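Local coordinates for protein endo-beta-1,4-glucanase (Ampullaria crossean, PDB 5XBU) that probably hydrolyses internal beta-1,4-glucosidic linkages of cellulose, as a glycoside hydrolase of family 45, at residues A[29-34]-A[142-147]; A[35-40]-A[108-113]; A[81-86]-A[163-168]; A[102-107]-A[151-156]; A[117-122]-A[133-138]. All coordinates share one frame; numbering follows the deposited sequence. Where two conformers were deposited one is given.

Contact 1. Residues A[29-34]-A[142-147]; sequences RYVDGH and DLQDQV
Y30 carries CG between its own backbone N and carbonyl carbon (chi1 81°), which puts it beside D142, and Q144 sends CG anti to its N (chi1 176°). Y30 and Q144 are bridge partners with side chains on one face of the sheet. The tyrosine ring lies obliquely against the partner strand, with L143 N in plane at its edge. CD1 of Y30 comes within 3.6 Å of CG of D142, and CE1 of Y30 is 3.6 Å from Q144 N. The Q144 amide is turned 43° from the ring plane, with NE2 of Q144 3.8 Å from CZ of Y30. This packing lies on a parallel pairing of strands 22-30 and 140-144, part of the double-psi beta-barrel fold to which family 45 endoglucanases belong. Two backbone bonds frame Y30: its N donates to L143 O at 3.0 Å, and its O accepts from D145 N at 2.9 Å. The hydroxyl of Y30 is hydrogen-bonded to N110. An alanine here would keep CB beside D142 but would probably open a gap beside the D142-Q144 backbone and leave ND2 of N110 without its hydroxyl mate. A water donates to R29 O and, at 2.8 Å, to OD2 of D142, whose OD1 is hydrogen-bonded to T28. In the conformer given, R29 NH2 makes a long and doubtful salt bridge to D145 OD2 (3.6 Å); its stronger partner is E151.

Contact 2. Residues A[35-40]-A[108-113]; sequences KGACGC and VTNACP
V108 comes near the 35-40 loop through its carbonyl, with V108 O 3.9 Å from SG of C38. T109 O accepts from C38 N at 3.2 Å, the donor standing above the carbonyl plane, and also accepts a hydrogen bond, at 2.7 Å, from a water that is hydrogen-bonded to K35 O and C40 N. The T109 side chain packs CB against SG of C40 at 4.0 Å, while its hydroxyl pairs with N52. N110 turns CG anti to its backbone N (chi1 -168°), and its OD1 accepts from A37 N at 2.9 Å and, weakly, from A111 N. An alanine in its place would probably leave A37 N without its acceptor and the Y30 hydroxyl without its amide partner. A111 rests CB on CB of A37, 4.0 Å away. The type I turn from G36 to G39 docks on the loop that leaves strand 104-108, while disulfides tie C38 within it to C78 and C40 just after it to C178, in a disulfide-rich double-psi barrel.

Contact 3. Residues A[81-86]-A[163-168]; sequences CVRLTP and EEVPCP
V82 and R83 pair with E164 and E163 in an antiparallel contact that joins strands 81-86 and 160-165 in the barrel wall, with a disulfide from C81, at the start of one strand, to C167, just beyond the other. The strand directions lie 130° apart, well short of straight antiparallel, which fits a strongly twisted sheet. R83 and E163 make a hydrogen-bonded pair: R83 N donates to E163 O at 2.8 Å, and E163 N returns a bond to R83 O at 3.2 Å. V82 and E164 follow as a non-hydrogen-bonded pair, where V82 turns its side chain to F141 and W162, and E164 reaches K80 and Y64. As a further bond V165 N donates to C81 O at 2.9 Å, and a water links C81 N to V165 O. SG of C81 stands anti to its own carbonyl carbon (chi1 -74°), and is bonded to SG of C167 at 2.0 Å with a chi3 of 104°. CD of P168 packs on SG of C81 at 4.1 Å. On the face that bears C81, R83 and E163 lie side by side; R83 NH1 and E163 OE1 make a salt bridge whose hydrogen bond is weak, doubtful because both side chains have alternate positions. In the conformer given, CG1 of V165 sits over one face of the R83 guanidinium, the side chains crossing at about a right angle. The whole is a strand pair of the double-psi beta-barrel, reinforced by a disulfide in the short link between strand 160-165 and helix 169-175.

Contact 4. Residues A[102-107]-A[151-156]; sequences NPVVFM and EALHWD
N102 O and the indole NE1 of W155 hold one water between them. It lies 2.7 Å from N102 O, to which it can donate, and accepts from W155 NE1 at 2.9 Å, in the plane of the ring at its edge. N102 O sits at the same edge, 3.8 Å from CZ2 of W155, and no direct hydrogen bond joins the two segments. The rest is apolar. V104 and F106, on strand 104-108, direct their side chains at the 151-156 loop. CG2 of V104 touches CZ2 of W155 at 3.7 Å and CD2 of L153 at 3.8 Å, meeting the leucine tip to tip but passing the indole in the opposite direction. F106 has CG anti to its carbonyl carbon (chi1 -63°), and from there its ring approaches the tryptophan tip to tip: CE1 of F106 is 3.7 Å from CZ3 of W155, and the two planes are inclined at 47°, neither stacked nor perpendicular. CD1 of L153 lies 3.9 Å above the plane of the W155 ring, over its centre, so this branch covers one indole face while V104 and F106 meet the six-membered ring. L143 and P86 also pack on W155, and L84 and H56 on F106. The loop between strands 140-144 and 160-165 plugs its leucine and tryptophan against barrel strands, an apolar core contact of the double-psi beta-barrel fold.

Contact 5. Residues A[117-122]-A[133-138]; sequences NEEWCG and NSHGYE
E119 and H135 share the shortest bond across this contact: NE2 of H135 donates to OE1 of E119 at 2.7 Å, nearly straight at 171°. The carboxylate uses its anti lone pair, and OE1 lies in the plane of the imidazole. CD2 of H135 stands 3.5 Å above one face of W120, offset toward the rim. Next to this, OG of S134 donates in plane to a lone pair of E119 O at 2.8 Å, and ND2 of N133 donates to W120 O at 2.9 Å. Outward from these, N133 OD1 accepts from H135 N and from Y137 N, which come from opposite faces of its plane. The first bond makes an Asx turn, within a type I beta turn from N133 to G136 that sets S134 and H135 against the helix. K94 forms a salt bridge to OE1 of E119, and C121 is joined to C112. Carbonyls of the one-turn helix 118-121 are therefore met by loop side-chain donors, and with bond and ring face together the H135 ring is probably held from turning.

Overall arrangement
Contacts 2 and 4 are buried, contact 3 partly so, and contacts 1 and 5 lie at the surface. Contacts 1, 3 and 4 all draw on one curled sheet: contact 1 pairs parallel strands, contact 3 antiparallel ones, and contact 4 lays a loop over strand 104-108, the neighbour of 81-86 in contact 3. L143 of contact 1 meets W155 and F106 of contact 4. Chemistry follows place: backbone ladders in contacts 1 and 3, apolar tips in contact 4, and loop and helix carbonyls or N-H groups met largely by side chains in contacts 2 and 5, with a backbone-to-backbone bond too in contact 2. The disulfide C112-C121 joins those two, whose centres are about 19 Å apart.

Contact 1. Residues A[29-34]-A[142-147]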
# COMPACT_ATOMS: atom_id res chain seq x y z
N ARG A 29 -3.94 7.05 -4.20
CA ARG A 29 -2.86 7.12 -5.17
C ARG A 29 -2.00 8.33 -4.85
O ARG A 29 -2.48 9.31 -4.28
CB ARG A 29 -3.39 7.15 -6.61
CG ARG A 29 -4.46 8.20 -6.88
CD ARG A 29 -5.02 8.08 -8.30
NE ARG A 29 -6.44 8.32 -8.44
CZ ARG A 29 -7.02 8.50 -9.61
NH1 ARG A 29 -8.33 8.70 -9.71
NH2 ARG A 29 -6.26 8.52 -10.70
N TYR A 30 -0.72 8.23 -5.21
CA TYR A 30 0.20 9.31 -4.95
C TYR A 30 1.18 9.42 -6.09
O TYR A 30 1.39 8.48 -6.86
CB TYR A 30 0.94 9.15 -3.64
CG TYR A 30 2.13 8.20 -3.62
CD1 TYR A 30 1.98 6.83 -3.67
CD2 TYR A 30 3.44 8.72 -3.54
CE1 TYR A 30 3.08 5.99 -3.59
CE2 TYR A 30 4.55 7.87 -3.47
CZ TYR A 30 4.35 6.51 -3.48
OH TYR A 30 5.47 5.71 -3.39
N VAL A 31 1.80 10.60 -6.08
CA VAL A 31 2.86 11.03 -6.97
C VAL A 31 3.77 11.97 -6.18
O VAL A 31 3.29 12.82 -5.43
CB VAL A 31 2.11 11.76 -8.09
CG1 VAL A 31 2.51 13.21 -8.19
CG2 VAL A 31 2.14 10.98 -9.34
N ASP A 32 5.10 11.82 -6.34
CA ASP A 32 6.03 12.76 -5.69
C ASP A 32 7.44 12.71 -6.26
O ASP A 32 8.29 13.54 -5.92
CB ASP A 32 6.05 12.62 -4.16
CG ASP A 32 6.67 11.30 -3.67
OD1 ASP A 32 7.29 10.57 -4.46
OD2 ASP A 32 6.51 11.01 -2.47
N GLY A 33 7.68 11.73 -7.12
CA GLY A 33 8.92 11.37 -7.78
C GLY A 33 10.15 11.13 -6.93
O GLY A 33 11.26 11.16 -7.46
N HIS A 34 9.99 10.89 -5.63
CA HIS A 34 11.14 10.60 -4.77
C HIS A 34 11.63 9.18 -5.03
O HIS A 34 10.89 8.30 -5.48
CB HIS A 34 10.76 10.69 -3.29
CG HIS A 34 10.50 12.10 -2.83
ND1 HIS A 34 11.37 13.13 -3.12
CD2 HIS A 34 9.47 12.64 -2.14
CE1 HIS A 34 10.88 14.25 -2.61
NE2 HIS A 34 9.73 13.97 -2.02
N ASP A 142 -0.87 3.26 -0.33
CA ASP A 142 -0.80 4.39 -1.24
C ASP A 142 -0.15 3.88 -2.52
O ASP A 142 0.95 3.32 -2.48
CB ASP A 142 -0.02 5.54 -0.60
CG ASP A 142 -0.47 6.91 -1.07
OD1 ASP A 142 -1.36 7.01 -1.93
OD2 ASP A 142 0.12 7.88 -0.55
N LEU A 143 -0.82 4.04 -3.65
CA LEU A 143 -0.40 3.39 -4.87
C LEU A 143 0.26 4.40 -5.81
O LEU A 143 -0.34 5.42 -6.15
CB LEU A 143 -1.61 2.74 -5.58
CG LEU A 143 -2.45 1.82 -4.66
CD1 LEU A 143 -3.60 1.27 -5.44
CD2 LEU A 143 -1.61 0.70 -4.07
N GLN A 144 1.49 4.11 -6.23
CA GLN A 144 2.23 5.00 -7.13
C GLN A 144 1.48 5.15 -8.45
O GLN A 144 1.10 4.16 -9.08
CB GLN A 144 3.60 4.38 -7.37
CG GLN A 144 4.49 5.12 -8.38
CD GLN A 144 4.86 6.51 -7.94
OE1 GLN A 144 4.33 7.50 -8.45
NE2 GLN A 144 5.77 6.59 -6.95
N ASP A 145 1.31 6.40 -8.89
CA ASP A 145 0.54 6.69 -10.09
C ASP A 145 1.27 7.64 -11.03
O ASP A 145 0.62 8.26 -11.88
CB ASP A 145 -0.86 7.24 -9.73
CG ASP A 145 -1.86 7.22 -10.90
OD1 ASP A 145 -1.87 6.28 -11.74
OD2 ASP A 145 -2.65 8.18 -10.99
N GLN A 146 2.60 7.77 -10.91
CA GLN A 146 3.34 8.77 -11.67
C GLN A 146 3.03 8.72 -13.16
O GLN A 146 2.93 9.76 -13.81
CB GLN A 146 4.85 8.66 -11.42
CG GLN A 146 5.74 9.57 -12.30
CD GLN A 146 6.52 10.63 -11.53
OE1 GLN A 146 6.15 11.02 -10.44
NE2 GLN A 146 7.60 11.10 -12.13
N VAL A 147 2.90 7.52 -13.73
CA VAL A 147 2.68 7.36 -15.17
C VAL A 147 1.26 6.90 -15.48
O VAL A 147 0.98 6.40 -16.59
CB VAL A 147 3.75 6.48 -15.83
CG1 VAL A 147 5.13 7.00 -15.49
CG2 VAL A 147 3.59 5.01 -15.44
O HOH W 1 -1.51 10.11 -1.25
O HOH W 2 8.05 7.79 -5.23

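Contact 2. Residues A[35-40]-A[108-113]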
# COMPACT_ATOMS: atom_id res chain seq x y z
N LYS A 35 12.89 8.94 -4.65
CA LYS A 35 13.42 7.58 -4.70
C LYS A 35 12.61 6.65 -3.81
O LYS A 35 12.21 5.56 -4.22
CB LYS A 35 14.88 7.57 -4.29
CG LYS A 35 15.44 6.16 -4.23
CD LYS A 35 16.95 6.14 -4.16
CE LYS A 35 17.47 6.72 -2.86
NZ LYS A 35 18.97 6.75 -2.87
N GLY A 36 12.36 7.08 -2.58
CA GLY A 36 11.52 6.32 -1.67
C GLY A 36 12.31 5.59 -0.60
O GLY A 36 13.54 5.45 -0.63
N ALA A 37 11.55 5.07 0.35
CA ALA A 37 12.05 4.59 1.62
C ALA A 37 12.72 3.24 1.55
O ALA A 37 13.30 2.81 2.55
CB ALA A 37 10.90 4.55 2.62
N CYS A 38 12.65 2.55 0.40
CA CYS A 38 13.33 1.28 0.24
C CYS A 38 14.58 1.41 -0.62
O CYS A 38 15.22 0.40 -0.93
CB CYS A 38 12.41 0.20 -0.31
SG CYS A 38 10.96 -0.08 0.76
N GLY A 39 14.98 2.64 -0.96
CA GLY A 39 16.22 2.82 -1.69
C GLY A 39 16.18 2.33 -3.12
O GLY A 39 17.22 1.94 -3.66
N CYS A 40 15.02 2.38 -3.77
CA CYS A 40 14.86 1.88 -5.13
C CYS A 40 15.24 2.95 -6.16
O CYS A 40 14.42 3.44 -6.94
CB CYS A 40 13.46 1.34 -5.35
SG CYS A 40 13.13 -0.10 -4.29
N VAL A 108 6.04 -3.35 -2.23
CA VAL A 108 6.37 -2.29 -1.28
C VAL A 108 7.74 -1.71 -1.62
O VAL A 108 8.76 -2.39 -1.52
CB VAL A 108 6.38 -2.85 0.15
CG1 VAL A 108 6.81 -1.78 1.11
CG2 VAL A 108 5.02 -3.46 0.49
N THR A 109 7.75 -0.42 -1.98
CA THR A 109 9.00 0.28 -2.28
C THR A 109 9.13 1.59 -1.54
O THR A 109 10.17 2.25 -1.67
CB THR A 109 9.18 0.52 -3.78
OG1 THR A 109 8.17 1.45 -4.18
CG2 THR A 109 9.11 -0.75 -4.58
N ASN A 110 8.15 1.98 -0.74
CA ASN A 110 8.17 3.27 -0.08
C ASN A 110 7.26 3.16 1.14
O ASN A 110 6.62 2.13 1.35
CB ASN A 110 7.77 4.33 -1.10
CG ASN A 110 8.01 5.75 -0.65
OD1 ASN A 110 8.78 6.02 0.27
ND2 ASN A 110 7.36 6.69 -1.32
N ALA A 111 7.21 4.24 1.93
CA ALA A 111 6.39 4.30 3.13
C ALA A 111 5.45 5.49 3.09
O ALA A 111 5.80 6.55 2.56
CB ALA A 111 7.29 4.46 4.36
N CYS A 112 4.28 5.30 3.69
CA CYS A 112 3.31 6.37 3.95
C CYS A 112 3.41 6.68 5.44
O CYS A 112 2.80 5.97 6.27
CB CYS A 112 1.90 5.92 3.57
SG CYS A 112 0.61 7.19 3.82
N PRO A 113 4.20 7.68 5.85
CA PRO A 113 4.38 7.90 7.30
C PRO A 113 3.10 8.42 7.93
O PRO A 113 2.29 9.10 7.30
CB PRO A 113 5.46 8.98 7.38
CG PRO A 113 6.10 9.03 6.06
CD PRO A 113 5.08 8.56 5.06
O HOH W 3 12.43 3.20 -2.86

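Contact 3. Residues A[81-86]-A[163-168]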
# COMPACT_ATOMS: atom_id res chain seq x y z
N CYS A 81 5.44 -8.16 -1.50
CA CYS A 81 4.35 -7.92 -2.43
C CYS A 81 3.01 -8.23 -1.76
O CYS A 81 2.89 -9.14 -0.93
CB CYS A 81 4.51 -8.75 -3.70
SG CYS A 81 5.82 -8.08 -4.76
N VAL A 82 2.01 -7.46 -2.15
CA VAL A 82 0.66 -7.60 -1.65
C VAL A 82 -0.29 -7.70 -2.84
O VAL A 82 -0.18 -6.93 -3.81
CB VAL A 82 0.24 -6.46 -0.69
CG1 VAL A 82 1.07 -6.53 0.60
CG2 VAL A 82 0.30 -5.10 -1.31
N ARG A 83 -1.22 -8.64 -2.77
CA ARG A 83 -2.30 -8.73 -3.75
C ARG A 83 -3.48 -7.99 -3.17
O ARG A 83 -3.90 -8.25 -2.04
CB ARG A 83 -2.69 -10.18 -4.03
CG ARG A 83 -3.86 -10.27 -5.00
CD ARG A 83 -4.22 -11.68 -5.40
NE ARG A 83 -3.15 -12.32 -6.15
CZ ARG A 83 -2.47 -13.37 -5.72
NH1 ARG A 83 -2.76 -13.90 -4.54
NH2 ARG A 83 -1.52 -13.90 -6.48
N LEU A 84 -4.00 -7.03 -3.94
CA LEU A 84 -5.12 -6.21 -3.56
C LEU A 84 -6.30 -6.52 -4.48
O LEU A 84 -6.18 -6.42 -5.70
CB LEU A 84 -4.77 -4.73 -3.63
CG LEU A 84 -3.51 -4.32 -2.86
CD1 LEU A 84 -3.36 -2.82 -2.88
CD2 LEU A 84 -3.56 -4.82 -1.42
N THR A 85 -7.42 -6.93 -3.89
CA THR A 85 -8.61 -7.31 -4.65
C THR A 85 -9.75 -6.37 -4.30
O THR A 85 -10.19 -6.36 -3.14
CB THR A 85 -9.02 -8.74 -4.35
OG1 THR A 85 -7.94 -9.64 -4.57
CG2 THR A 85 -10.19 -9.17 -5.23
N PRO A 86 -10.25 -5.57 -5.23
CA PRO A 86 -11.38 -4.70 -4.90
C PRO A 86 -12.58 -5.49 -4.41
O PRO A 86 -12.91 -6.55 -4.94
CB PRO A 86 -11.71 -3.99 -6.23
CG PRO A 86 -10.37 -4.02 -6.97
CD PRO A 86 -9.79 -5.37 -6.63
N GLU A 163 -3.53 -9.35 0.90
CA GLU A 163 -2.70 -10.41 1.47
C GLU A 163 -1.31 -10.30 0.90
O GLU A 163 -1.12 -9.82 -0.22
CB GLU A 163 -3.21 -11.83 1.20
CG GLU A 163 -3.37 -12.11 -0.28
CD GLU A 163 -3.74 -13.56 -0.61
OE1 GLU A 163 -4.15 -13.82 -1.76
OE2 GLU A 163 -3.61 -14.43 0.26
N GLU A 164 -0.34 -10.77 1.65
CA GLU A 164 1.03 -10.87 1.14
C GLU A 164 1.13 -12.07 0.22
O GLU A 164 0.55 -13.12 0.48
CB GLU A 164 2.04 -11.06 2.25
CG GLU A 164 2.44 -9.79 2.88
CD GLU A 164 3.55 -9.95 3.92
OE1 GLU A 164 4.30 -10.96 3.97
OE2 GLU A 164 3.70 -8.99 4.68
N VAL A 165 1.88 -11.91 -0.87
CA VAL A 165 2.09 -12.98 -1.84
C VAL A 165 3.54 -12.94 -2.27
O VAL A 165 4.19 -11.88 -2.21
CB VAL A 165 1.16 -12.81 -3.07
CG1 VAL A 165 -0.29 -12.86 -2.67
CG2 VAL A 165 1.41 -11.48 -3.80
N PRO A 166 4.07 -14.05 -2.76
CA PRO A 166 5.39 -13.98 -3.40
C PRO A 166 5.37 -12.98 -4.54
O PRO A 166 4.42 -12.88 -5.31
CB PRO A 166 5.60 -15.41 -3.93
CG PRO A 166 4.68 -16.24 -3.14
CD PRO A 166 3.51 -15.41 -2.77
N CYS A 167 6.45 -12.22 -4.68
CA CYS A 167 6.50 -11.25 -5.77
C CYS A 167 6.63 -11.94 -7.12
O CYS A 167 7.36 -12.93 -7.26
CB CYS A 167 7.67 -10.27 -5.62
SG CYS A 167 7.49 -9.12 -4.25
N PRO A 168 5.97 -11.41 -8.15
CA PRO A 168 6.25 -11.85 -9.51
C PRO A 168 7.73 -11.68 -9.81
O PRO A 168 8.42 -10.81 -9.25
CB PRO A 168 5.38 -10.90 -10.33
CG PRO A 168 4.21 -10.51 -9.37
CD PRO A 168 4.96 -10.35 -8.10
O HOH W 4 6.07 -10.83 -0.58

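Contact 4. Residues A[102-107]-A[151-156]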
# COMPACT_ATOMS: atom_id res chain seq x y z
N ASN A 102 -10.68 -7.13 -10.79
CA ASN A 102 -9.46 -7.88 -11.05
C ASN A 102 -8.44 -7.57 -9.96
O ASN A 102 -8.22 -6.40 -9.63
CB ASN A 102 -8.82 -7.44 -12.38
CG ASN A 102 -9.64 -7.74 -13.60
OD1 ASN A 102 -10.53 -8.58 -13.60
ND2 ASN A 102 -9.34 -7.02 -14.67
N PRO A 103 -7.78 -8.58 -9.40
CA PRO A 103 -6.75 -8.32 -8.40
C PRO A 103 -5.51 -7.75 -9.06
O PRO A 103 -5.26 -7.93 -10.25
CB PRO A 103 -6.46 -9.71 -7.82
CG PRO A 103 -6.84 -10.67 -8.89
CD PRO A 103 -7.94 -10.01 -9.69
N VAL A 104 -4.73 -7.03 -8.26
CA VAL A 104 -3.46 -6.49 -8.72
C VAL A 104 -2.44 -6.66 -7.60
O VAL A 104 -2.74 -6.38 -6.44
CB VAL A 104 -3.58 -5.01 -9.15
CG1 VAL A 104 -2.27 -4.49 -9.67
CG2 VAL A 104 -4.68 -4.81 -10.23
N VAL A 105 -1.25 -7.10 -7.96
CA VAL A 105 -0.13 -7.26 -7.05
C VAL A 105 0.76 -6.02 -7.09
O VAL A 105 1.18 -5.58 -8.17
CB VAL A 105 0.67 -8.54 -7.37
CG1 VAL A 105 1.92 -8.66 -6.48
CG2 VAL A 105 -0.19 -9.79 -7.25
N PHE A 106 1.07 -5.49 -5.91
CA PHE A 106 1.93 -4.32 -5.77
C PHE A 106 3.13 -4.70 -4.91
O PHE A 106 3.00 -5.43 -3.92
CB PHE A 106 1.22 -3.16 -5.10
CG PHE A 106 0.05 -2.63 -5.89
CD1 PHE A 106 -1.18 -3.26 -5.82
CD2 PHE A 106 0.18 -1.52 -6.71
CE1 PHE A 106 -2.26 -2.80 -6.56
CE2 PHE A 106 -0.89 -1.05 -7.46
CZ PHE A 106 -2.11 -1.71 -7.38
N MET A 107 4.29 -4.13 -5.21
CA MET A 107 5.48 -4.30 -4.38
C MET A 107 5.71 -3.09 -3.50
O MET A 107 5.60 -1.94 -3.95
CB MET A 107 6.71 -4.57 -5.26
CG MET A 107 7.95 -4.91 -4.43
SD MET A 107 9.28 -5.61 -5.42
CE MET A 107 9.80 -4.15 -6.35
N GLU A 151 -4.52 4.99 -12.70
CA GLU A 151 -5.58 5.49 -13.56
C GLU A 151 -5.98 4.45 -14.59
O GLU A 151 -7.17 4.30 -14.89
CB GLU A 151 -5.11 6.77 -14.26
CG GLU A 151 -6.10 7.34 -15.27
CD GLU A 151 -7.37 7.86 -14.62
OE1 GLU A 151 -7.35 8.12 -13.40
OE2 GLU A 151 -8.39 8.00 -15.34
N ALA A 152 -5.00 3.70 -15.12
CA ALA A 152 -5.29 2.65 -16.11
C ALA A 152 -6.09 1.49 -15.55
O ALA A 152 -6.75 0.78 -16.32
CB ALA A 152 -3.99 2.13 -16.72
N LEU A 153 -6.02 1.25 -14.23
CA LEU A 153 -6.88 0.30 -13.54
C LEU A 153 -8.28 0.87 -13.31
O LEU A 153 -9.19 0.12 -12.96
CB LEU A 153 -6.29 -0.07 -12.17
CG LEU A 153 -4.90 -0.71 -12.15
CD1 LEU A 153 -4.38 -0.80 -10.74
CD2 LEU A 153 -4.88 -2.08 -12.81
N HIS A 154 -8.43 2.20 -13.41
CA HIS A 154 -9.66 2.92 -13.06
C HIS A 154 -10.01 2.74 -11.59
O HIS A 154 -11.17 2.66 -11.21
CB HIS A 154 -10.82 2.57 -13.98
CG HIS A 154 -10.47 2.76 -15.41
ND1 HIS A 154 -10.18 3.99 -15.95
CD2 HIS A 154 -10.26 1.86 -16.40
CE1 HIS A 154 -9.87 3.86 -17.22
NE2 HIS A 154 -9.91 2.57 -17.53
N TRP A 155 -8.98 2.70 -10.76
CA TRP A 155 -9.16 2.60 -9.31
C TRP A 155 -9.20 4.01 -8.74
O TRP A 155 -8.21 4.76 -8.84
CB TRP A 155 -8.01 1.82 -8.69
CG TRP A 155 -8.07 0.34 -8.84
CD1 TRP A 155 -8.86 -0.38 -9.70
CD2 TRP A 155 -7.30 -0.63 -8.11
NE1 TRP A 155 -8.64 -1.72 -9.56
CE2 TRP A 155 -7.68 -1.91 -8.58
CE3 TRP A 155 -6.36 -0.54 -7.07
CZ2 TRP A 155 -7.14 -3.08 -8.07
CZ3 TRP A 155 -5.84 -1.70 -6.56
CH2 TRP A 155 -6.22 -2.96 -7.04
N ASP A 156 -10.32 4.36 -8.13
CA ASP A 156 -10.51 5.62 -7.41
C ASP A 156 -10.64 5.27 -5.93
O ASP A 156 -11.74 5.09 -5.39
CB ASP A 156 -11.74 6.34 -7.92
CG ASP A 156 -11.96 7.66 -7.23
OD1 ASP A 156 -11.08 8.14 -6.48
OD2 ASP A 156 -13.05 8.22 -7.43
O HOH W 5 -9.08 -4.19 -10.95

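Contact 5. Residues A[117-122]-A[133-138]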
# COMPACT_ATOMS: atom_id res chain seq x y z
N ASN A 117 0.02 12.20 7.13
CA ASN A 117 -0.96 11.32 6.51
C ASN A 117 -1.90 10.73 7.56
O ASN A 117 -2.07 9.51 7.65
CB ASN A 117 -0.29 10.20 5.72
CG ASN A 117 0.62 10.74 4.63
OD1 ASN A 117 0.15 11.10 3.54
ND2 ASN A 117 1.92 10.77 4.90
N GLU A 118 -2.51 11.59 8.37
CA GLU A 118 -3.30 11.08 9.49
C GLU A 118 -4.50 10.27 9.03
O GLU A 118 -4.74 9.17 9.55
CB GLU A 118 -3.77 12.23 10.39
CG GLU A 118 -4.76 11.80 11.50
CD GLU A 118 -4.22 10.81 12.53
OE1 GLU A 118 -3.00 10.60 12.67
OE2 GLU A 118 -5.05 10.27 13.29
N GLU A 119 -5.28 10.81 8.10
CA GLU A 119 -6.57 10.20 7.76
C GLU A 119 -6.41 8.74 7.36
O GLU A 119 -7.20 7.87 7.78
CB GLU A 119 -7.21 10.99 6.62
CG GLU A 119 -8.48 10.34 6.10
CD GLU A 119 -9.28 11.20 5.14
OE1 GLU A 119 -10.39 10.76 4.79
OE2 GLU A 119 -8.82 12.29 4.74
N TRP A 120 -5.46 8.46 6.46
CA TRP A 120 -5.31 7.15 5.85
C TRP A 120 -4.22 6.32 6.50
O TRP A 120 -4.37 5.10 6.61
CB TRP A 120 -5.03 7.28 4.35
CG TRP A 120 -6.11 7.97 3.58
CD1 TRP A 120 -6.08 9.23 3.08
CD2 TRP A 120 -7.40 7.43 3.23
NE1 TRP A 120 -7.25 9.51 2.43
CE2 TRP A 120 -8.07 8.42 2.50
CE3 TRP A 120 -8.04 6.19 3.42
CZ2 TRP A 120 -9.34 8.23 1.96
CZ3 TRP A 120 -9.31 6.01 2.89
CH2 TRP A 120 -9.95 7.03 2.18
N CYS A 121 -3.10 6.93 6.89
CA CYS A 121 -1.94 6.18 7.37
C CYS A 121 -1.73 6.29 8.86
O CYS A 121 -0.80 5.67 9.38
CB CYS A 121 -0.68 6.60 6.61
SG CYS A 121 -0.93 6.23 4.84
N GLY A 122 -2.59 7.04 9.56
CA GLY A 122 -2.55 7.16 11.02
C GLY A 122 -3.14 5.93 11.67
O GLY A 122 -4.32 5.88 12.05
N ASN A 133 -7.13 2.83 10.82
CA ASN A 133 -7.19 4.23 10.45
C ASN A 133 -8.58 4.80 10.71
O ASN A 133 -9.47 4.12 11.20
CB ASN A 133 -6.70 4.49 9.01
CG ASN A 133 -7.55 3.86 7.93
OD1 ASN A 133 -8.70 3.49 8.14
ND2 ASN A 133 -6.97 3.75 6.74
N SER A 134 -8.74 6.06 10.35
CA SER A 134 -9.97 6.79 10.62
C SER A 134 -11.17 6.22 9.87
O SER A 134 -12.29 6.59 10.18
CB SER A 134 -9.77 8.26 10.26
OG SER A 134 -9.71 8.44 8.85
N HIS A 135 -10.95 5.33 8.91
CA HIS A 135 -12.01 4.70 8.14
C HIS A 135 -12.20 3.24 8.48
O HIS A 135 -13.04 2.57 7.86
CB HIS A 135 -11.77 4.91 6.65
CG HIS A 135 -11.81 6.36 6.29
ND1 HIS A 135 -12.92 7.14 6.50
CD2 HIS A 135 -10.86 7.18 5.77
CE1 HIS A 135 -12.66 8.37 6.12
NE2 HIS A 135 -11.42 8.43 5.67
N GLY A 136 -11.45 2.73 9.48
CA GLY A 136 -11.67 1.39 9.99
C GLY A 136 -10.81 0.31 9.38
O GLY A 136 -11.09 -0.88 9.63
N TYR A 137 -9.74 0.66 8.67
CA TYR A 137 -8.89 -0.34 8.04
C TYR A 137 -7.59 -0.51 8.81
O TYR A 137 -6.98 0.46 9.26
CB TYR A 137 -8.58 0.03 6.58
CG TYR A 137 -9.84 0.16 5.78
CD1 TYR A 137 -10.49 -0.97 5.32
CD2 TYR A 137 -10.39 1.40 5.53
CE1 TYR A 137 -11.70 -0.88 4.62
CE2 TYR A 137 -11.60 1.51 4.82
CZ TYR A 137 -12.23 0.37 4.37
OH TYR A 137 -13.43 0.53 3.69
N GLU A 138 -7.15 -1.76 8.90
CA GLU A 138 -5.91 -2.08 9.63
C GLU A 138 -4.64 -1.68 8.90
O GLU A 138 -3.56 -1.73 9.50
CB GLU A 138 -5.82 -3.56 9.98
CG GLU A 138 -5.64 -4.46 8.79
CD GLU A 138 -5.36 -5.90 9.13
OE1 GLU A 138 -5.50 -6.30 10.31
OE2 GLU A 138 -4.94 -6.63 8.20
O HOH W 6 -6.31 7.42 10.89